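Long-range contacts in hypothetical protein (Giardia lamblia, PDB 3I3F), which is of unknown function but belongs to the endoribonuclease L-PSP (YjgF-like) family and binds pentanoic acid between the subunits of a trimer: residues Y81-L85 and R115-C119; L41-V45 and L129-V134. All blocks are in the same frame, centred on the assembly; numbering follows the deposited sequence.

Interaction 1 (Y81-L85 and R115-C119); sequences YIVSL and RPCRC. With LEA (pentanoic acid), chain D.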
ATOM      1  N   TYR A  81      18.337   2.902  -1.326  1.00 11.81           N
ATOM      2  CA  TYR A  81      17.551   4.089  -0.985  1.00 11.50           C
ATOM      3  C   TYR A  81      16.058   3.792  -0.810  1.00 10.96           C
ATOM      4  O   TYR A  81      15.278   4.698  -0.523  1.00 10.94           O
ATOM      5  CB  TYR A  81      17.752   5.178  -2.040  1.00 11.74           C
ATOM      6  CG  TYR A  81      19.139   5.765  -2.019  1.00 12.85           C
ATOM      7  CD1 TYR A  81      19.410   6.936  -1.317  1.00 14.25           C
ATOM      8  CD2 TYR A  81      20.187   5.139  -2.684  1.00 14.35           C
ATOM      9  CE1 TYR A  81      20.692   7.475  -1.289  1.00 15.23           C
ATOM     10  CE2 TYR A  81      21.471   5.668  -2.663  1.00 15.26           C
ATOM     11  CZ  TYR A  81      21.716   6.833  -1.962  1.00 15.69           C
ATOM     12  OH  TYR A  81      22.991   7.356  -1.946  1.00 17.49           O
ATOM     13  N   ILE A  82      15.667   2.527  -0.966  1.00 10.53           N
ATOM     14  CA  ILE A  82      14.281   2.125  -0.742  1.00 10.31           C
ATOM     15  C   ILE A  82      13.938   2.271   0.738  1.00 10.20           C
ATOM     16  O   ILE A  82      14.679   1.798   1.602  1.00 10.56           O
ATOM     17  CB  ILE A  82      14.022   0.668  -1.181  1.00 10.14           C
ATOM     18  CG1 ILE A  82      14.159   0.534  -2.699  1.00  9.83           C
ATOM     19  CG2 ILE A  82      12.628   0.215  -0.750  1.00 10.28           C
ATOM     20  CD1 ILE A  82      14.133  -0.899  -3.182  1.00 10.01           C
ATOM     21  N   VAL A  83      12.820   2.943   1.006  1.00 10.21           N
ATOM     22  CA  VAL A  83      12.306   3.159   2.356  0.50 10.25           C
ATOM     23  C   VAL A  83      11.310   2.060   2.727  1.00 10.23           C
ATOM     24  O   VAL A  83      11.324   1.530   3.841  1.00 10.23           O
ATOM     25  CB  VAL A  83      11.578   4.521   2.440  0.50 10.38           C
ATOM     26  CG1 VAL A  83      10.909   4.705   3.797  0.50 10.41           C
ATOM     27  CG2 VAL A  83      12.546   5.663   2.145  0.50 10.46           C
ATOM     28  N   SER A  84      10.435   1.731   1.778  1.00  9.90           N
ATOM     29  CA  SER A  84       9.351   0.789   2.015  1.00  9.73           C
ATOM     30  C   SER A  84       8.953   0.074   0.726  1.00  9.41           C
ATOM     31  O   SER A  84       9.089   0.629  -0.366  1.00  9.21           O
ATOM     32  CB  SER A  84       8.145   1.538   2.590  1.00  9.78           C
ATOM     33  OG  SER A  84       7.086   0.656   2.919  1.00 10.22           O
ATOM     34  N   LEU A  85       8.486  -1.164   0.866  1.00  9.22           N
ATOM     35  CA  LEU A  85       7.897  -1.910  -0.246  1.00  9.26           C
ATOM     36  C   LEU A  85       6.902  -2.933   0.295  1.00  9.23           C
ATOM     37  O   LEU A  85       6.914  -3.249   1.485  1.00  9.20           O
ATOM     38  CB  LEU A  85       8.978  -2.584  -1.103  1.00  9.34           C
ATOM     39  CG  LEU A  85       9.899  -3.631  -0.469  1.00  9.64           C
ATOM     40  CD1 LEU A  85       9.191  -4.965  -0.300  1.00 10.43           C
ATOM     41  CD2 LEU A  85      11.147  -3.807  -1.322  1.00 10.71           C
ATOM     42  N   ARG A 115      17.591  -3.239   6.085  1.00 12.12           N
ATOM     43  CA  ARG A 115      16.532  -3.729   5.204  1.00 11.65           C
ATOM     44  C   ARG A 115      15.345  -2.772   5.255  1.00 11.25           C
ATOM     45  O   ARG A 115      15.023  -2.244   6.319  1.00 11.22           O
ATOM     46  CB  ARG A 115      16.098  -5.146   5.583  1.00 11.58           C
ATOM     47  CG  ARG A 115      17.197  -6.161   5.391  1.00 11.64           C
ATOM     48  CD  ARG A 115      16.708  -7.593   5.384  1.00 11.54           C
ATOM     49  NE  ARG A 115      17.774  -8.445   4.855  1.00 11.02           N
ATOM     50  CZ  ARG A 115      18.379  -9.445   5.496  1.00 11.19           C
ATOM     51  NH1 ARG A 115      18.009  -9.827   6.716  1.00 10.99           N
ATOM     52  NH2 ARG A 115      19.355 -10.099   4.880  1.00 11.51           N
ATOM     53  N   PRO A 116      14.703  -2.525   4.102  1.00 10.81           N
ATOM     54  CA  PRO A 116      13.607  -1.560   4.081  1.00 10.65           C
ATOM     55  C   PRO A 116      12.352  -2.060   4.784  1.00 10.30           C
ATOM     56  O   PRO A 116      12.209  -3.256   5.039  1.00 10.13           O
ATOM     57  CB  PRO A 116      13.342  -1.365   2.585  1.00 10.87           C
ATOM     58  CG  PRO A 116      13.813  -2.619   1.947  1.00 10.85           C
ATOM     59  CD  PRO A 116      14.986  -3.067   2.760  1.00 10.75           C
ATOM     60  N   CYS A 117      11.451  -1.138   5.098  1.00 10.03           N
ATOM     61  CA  CYS A 117      10.148  -1.513   5.624  1.00 10.13           C
ATOM     62  C   CYS A 117       9.475  -2.456   4.636  1.00 10.10           C
ATOM     63  O   CYS A 117       9.544  -2.254   3.421  1.00 10.01           O
ATOM     64  CB  CYS A 117       9.280  -0.280   5.860  1.00  9.98           C
ATOM     65  SG  CYS A 117       9.939   0.839   7.116  1.00 10.73           S
ATOM     66  N   ARG A 118       8.846  -3.500   5.165  1.00 10.16           N
ATOM     67  CA  ARG A 118       8.281  -4.550   4.337  1.00 10.45           C
ATOM     68  C   ARG A 118       7.008  -5.109   4.946  1.00 10.37           C
ATOM     69  O   ARG A 118       6.847  -5.135   6.165  1.00  9.88           O
ATOM     70  CB  ARG A 118       9.298  -5.684   4.182  1.00 10.69           C
ATOM     71  CG  ARG A 118       9.031  -6.608   3.017  1.00 11.86           C
ATOM     72  CD  ARG A 118       9.955  -7.820   3.036  1.00 12.00           C
ATOM     73  NE  ARG A 118       9.279  -9.030   3.505  1.00 11.98           N
ATOM     74  CZ  ARG A 118       9.670 -10.276   3.235  1.00 11.98           C
ATOM     75  NH1 ARG A 118      10.746 -10.512   2.491  1.00 11.90           N
ATOM     76  NH2 ARG A 118       8.972 -11.301   3.706  1.00 12.29           N
ATOM     77  N   CYS A 119       6.098  -5.532   4.079  1.00 10.55           N
ATOM     78  CA  CYS A 119       5.042  -6.457   4.460  1.00 11.07           C
ATOM     79  C   CYS A 119       4.909  -7.478   3.342  1.00 11.13           C
ATOM     80  O   CYS A 119       5.383  -7.256   2.225  1.00 10.68           O
ATOM     81  CB  CYS A 119       3.718  -5.731   4.720  1.00 11.04           C
ATOM     82  SG  CYS A 119       2.977  -4.935   3.284  1.00 12.71           S
TER
HETATM   83  C2  LEA D 142       6.964  -9.755   6.174  1.00 18.21           C
HETATM   84  O2  LEA D 142       7.151 -10.937   5.812  1.00 17.60           O
HETATM   85  C3  LEA D 142       6.464  -9.463   7.573  1.00 19.01           C
HETATM   86  C4  LEA D 142       6.004 -10.726   8.301  1.00 19.70           C
HETATM   87  C5  LEA D 142       5.882 -10.500   9.806  1.00 20.06           C
HETATM   88  C6  LEA D 142       5.172  -9.203  10.134  1.00 20.44           C
HETATM   89  O1  LEA D 142       7.183  -8.787   5.414  1.00 17.20           O
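This contact is a parallel strand pairing within a beta-alpha-beta unit: strand 82-90 leads through helix 95-108 into strand 117-123, which is the outermost strand of the chain's mixed sheet on that side. The short strand axes, 82-85 and 117-119, approach to 4.8 Å and are only 13° from parallel. C117 bonds to the two residues flanking S84, as in a parallel bridge: C117 N donates to V83 O (3.0 Å) and L85 N donates to C117 O (3.0 Å). Two CA-H...O contacts, S84 CA to C117 O and R118 CA to L85 O, are 3.4 Å each. On the other edge of strand 82-90, V83 and S84 together face V137 in a classic beta bulge. P116, just ahead of the strand, is the apolar wedge: its CB lies 3.8 Å from I82 CG2 and its CG 4.4 Å from L85 CD2, with Y105 and F109 covering this side. The end of the R118 side chain leads away from the pairing to bind pentanoic acid, and its guanidinium makes a cation-pi contact with Y105. The carboxylate is gripped in bidentate fashion, R118 NE to O1 and R118 NH2 to O2 of the acid, both 2.8 Å.

Interaction 2 (L41-V45 and L129-V134); sequences LGGSV and LLVEVV. With LEA (pentanoic acid), chain F.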
ATOM      1  N   LEU A  41       7.307   3.515  -7.517  1.00  9.13           N
ATOM      2  CA  LEU A  41       7.247   2.590  -8.648  1.00  8.95           C
ATOM      3  C   LEU A  41       5.870   1.955  -8.781  1.00  8.88           C
ATOM      4  O   LEU A  41       5.208   1.661  -7.784  1.00  9.01           O
ATOM      5  CB  LEU A  41       8.279   1.472  -8.504  1.00  8.97           C
ATOM      6  CG  LEU A  41       9.755   1.847  -8.364  1.00  8.77           C
ATOM      7  CD1 LEU A  41      10.599   0.584  -8.365  1.00  9.13           C
ATOM      8  CD2 LEU A  41      10.207   2.778  -9.476  1.00  9.41           C
ATOM      9  N   GLY A  42       5.453   1.724 -10.023  1.00  8.84           N
ATOM     10  CA  GLY A  42       4.307   0.866 -10.291  1.00  9.00           C
ATOM     11  C   GLY A  42       4.667  -0.572  -9.972  1.00  9.12           C
ATOM     12  O   GLY A  42       5.837  -0.890  -9.724  1.00  9.16           O
ATOM     13  N   GLY A  43       3.669  -1.447  -9.976  1.00  9.38           N
ATOM     14  CA  GLY A  43       3.887  -2.855  -9.659  1.00  9.57           C
ATOM     15  C   GLY A  43       4.978  -3.465 -10.518  1.00  9.86           C
ATOM     16  O   GLY A  43       5.030  -3.223 -11.727  1.00  9.79           O
ATOM     17  N   SER A  44       5.864  -4.230  -9.881  1.00 10.06           N
ATOM     18  CA  SER A  44       6.960  -4.904 -10.572  0.50 10.16           C
ATOM     19  C   SER A  44       6.751  -6.410 -10.526  1.00 10.17           C
ATOM     20  O   SER A  44       6.377  -6.961  -9.488  1.00  9.78           O
ATOM     21  CB  SER A  44       8.298  -4.544  -9.929  0.50 10.32           C
ATOM     22  OG  SER A  44       8.560  -3.157 -10.053  0.50 10.24           O
ATOM     23  N   VAL A  45       6.999  -7.067 -11.654  1.00 10.24           N
ATOM     24  CA  VAL A  45       6.800  -8.502 -11.791  1.00 10.41           C
ATOM     25  C   VAL A  45       7.956  -9.103 -12.584  1.00 10.15           C
ATOM     26  O   VAL A  45       8.788  -8.372 -13.130  1.00 10.01           O
ATOM     27  CB  VAL A  45       5.451  -8.805 -12.481  1.00 10.30           C
ATOM     28  CG1 VAL A  45       4.291  -8.319 -11.611  1.00 10.98           C
ATOM     29  CG2 VAL A  45       5.399  -8.166 -13.865  1.00 11.27           C
ATOM     30  N   LEU A 129       1.575 -14.976 -12.737  1.00 14.32           N
ATOM     31  CA  LEU A 129       2.428 -14.271 -11.781  1.00 13.80           C
ATOM     32  C   LEU A 129       2.494 -15.015 -10.451  1.00 13.22           C
ATOM     33  O   LEU A 129       1.460 -15.341  -9.863  1.00 13.24           O
ATOM     34  CB  LEU A 129       1.909 -12.850 -11.541  1.00 13.89           C
ATOM     35  CG  LEU A 129       1.803 -11.933 -12.761  1.00 14.29           C
ATOM     36  CD1 LEU A 129       1.265 -10.570 -12.346  1.00 14.86           C
ATOM     37  CD2 LEU A 129       3.147 -11.790 -13.454  1.00 14.95           C
ATOM     38  N   LEU A 130       3.715 -15.281  -9.987  1.00 12.55           N
ATOM     39  CA  LEU A 130       3.941 -15.955  -8.707  1.00 12.19           C
ATOM     40  C   LEU A 130       4.304 -14.971  -7.598  1.00 11.86           C
ATOM     41  O   LEU A 130       4.143 -15.275  -6.416  1.00 11.50           O
ATOM     42  CB  LEU A 130       5.054 -16.996  -8.851  1.00 12.28           C
ATOM     43  CG  LEU A 130       4.806 -18.077  -9.908  1.00 12.59           C
ATOM     44  CD1 LEU A 130       6.036 -18.955 -10.070  1.00 13.12           C
ATOM     45  CD2 LEU A 130       3.588 -18.917  -9.552  1.00 13.11           C
ATOM     46  N   VAL A 131       4.806 -13.801  -7.990  1.00 11.61           N
ATOM     47  CA  VAL A 131       5.202 -12.759  -7.055  1.00 11.60           C
ATOM     48  C   VAL A 131       5.006 -11.393  -7.706  1.00 11.33           C
ATOM     49  O   VAL A 131       5.144 -11.245  -8.924  1.00 11.02           O
ATOM     50  CB  VAL A 131       6.683 -12.924  -6.616  1.00 11.58           C
ATOM     51  CG1 VAL A 131       7.607 -12.955  -7.830  1.00 11.87           C
ATOM     52  CG2 VAL A 131       7.094 -11.815  -5.653  1.00 12.53           C
ATOM     53  N   GLU A 132       4.664 -10.407  -6.890  1.00 11.15           N
ATOM     54  CA  GLU A 132       4.573  -9.028  -7.345  1.00 11.35           C
ATOM     55  C   GLU A 132       5.008  -8.116  -6.211  1.00 11.04           C
ATOM     56  O   GLU A 132       4.591  -8.302  -5.067  1.00 11.49           O
ATOM     57  CB  GLU A 132       3.148  -8.692  -7.781  1.00 11.51           C
ATOM     58  CG  GLU A 132       3.010  -7.294  -8.374  1.00 12.59           C
ATOM     59  CD  GLU A 132       1.669  -7.039  -9.029  1.00 14.13           C
ATOM     60  OE1 GLU A 132       0.866  -7.988  -9.170  1.00 15.20           O
ATOM     61  OE2 GLU A 132       1.424  -5.874  -9.412  1.00 15.40           O
ATOM     62  N   VAL A 133       5.861  -7.150  -6.528  1.00 10.51           N
ATOM     63  CA  VAL A 133       6.345  -6.192  -5.541  1.00 10.41           C
ATOM     64  C   VAL A 133       5.761  -4.827  -5.876  1.00 10.17           C
ATOM     65  O   VAL A 133       5.921  -4.330  -6.994  1.00 10.13           O
ATOM     66  CB  VAL A 133       7.882  -6.147  -5.506  1.00 10.36           C
ATOM     67  CG1 VAL A 133       8.368  -5.085  -4.530  1.00 10.59           C
ATOM     68  CG2 VAL A 133       8.433  -7.515  -5.125  1.00 11.11           C
ATOM     69  N   VAL A 134       5.068  -4.237  -4.905  1.00  9.94           N
ATOM     70  CA  VAL A 134       4.307  -3.012  -5.123  1.00 10.03           C
ATOM     71  C   VAL A 134       4.629  -1.978  -4.051  1.00  9.99           C
ATOM     72  O   VAL A 134       5.273  -2.288  -3.048  1.00  9.94           O
ATOM     73  CB  VAL A 134       2.783  -3.292  -5.136  1.00  9.97           C
ATOM     74  CG1 VAL A 134       2.444  -4.388  -6.144  1.00 10.07           C
ATOM     75  CG2 VAL A 134       2.285  -3.673  -3.749  1.00 10.52           C
TER
HETATM   76  C2  LEA F 142      -1.620  -3.532 -12.879  1.00 17.14           C
HETATM   77  O2  LEA F 142      -1.667  -2.587 -12.061  1.00 15.97           O
HETATM   78  C3  LEA F 142      -0.299  -4.181 -13.225  1.00 17.91           C
HETATM   79  C4  LEA F 142       0.844  -3.661 -12.353  1.00 18.40           C
HETATM   80  C5  LEA F 142       2.197  -4.292 -12.683  1.00 18.83           C
HETATM   81  C6  LEA F 142       2.103  -5.538 -13.540  1.00 19.50           C
HETATM   82  O1  LEA F 142      -2.641  -3.972 -13.446  1.00 17.03           O
HETATM   83  O   HOH W   1       6.911  -1.637  -7.306  0.33 10.07           O
HETATM   84  O   HOH W   2       7.781  -2.374  -7.648  0.66 13.49           O
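A water site bridges the gap where the chain loosens beside strand 131-139. The first of its two positions donates to G42 O (2.7 Å) and V133 O (2.9 Å); the second lies too close to the first to be filled at the same time, and is 2.6 Å from S44 OG. Strand 38-41 has just ended, its L41 still bonded through the backbone to V136, and three residues further on S44 returns to the same antiparallel partner strand. S44 and V133 form a single hydrogen-bonded pair, S44 N to V133 O at 2.9 Å and V133 N to S44 O at 3.0 Å, both nearly straight. Strand 131-139 is thus lined by the irregular 41-45 segment on one edge and by strand 82-90 on the other, in the central part of the alpha-beta fold of the YjgF-like family. Helix 56-74 packs on one side through I68, which touches S44 and V133. V45 closes the end of the pairing: its CG1 lies 3.6 Å from E132 CG and 3.8 Å from L129 CD1, and F26 packs on it. G43 passes close to the E132 carboxylate, where an ideal CB on G43 would fall 2.6 Å from E132 OE2, a clash. Both residues line a pentanoic acid pocket, where Q126 of the same chain and R118 of the third subunit hydrogen-bond the ligand. The acid's C5 sits 3.2 Å from G43 O and 3.7 Å from E132 OE2.

Overall arrangement
Both contacts are buried and reach the same sheet, in which strands 82-90 and 131-139 are neighbours; they meet where L85 CB lies 4.2 Å from V134 O. Interaction 2 lies nearer the middle of the chain, its centre about 5 Å from that of the chain, whereas the centre of interaction 1 is about 11 Å away, at an outer strand covered by the second subunit. Interaction 1 joins successive strands across a helix in parallel; interaction 2 brings a distant loop antiparallel to the strand, with water in its gap. The trimer relates them: the acid beside G43 and E132 is bound by R118 of the third subunit, counterpart of the R118 in interaction 1, which holds a second acid molecule.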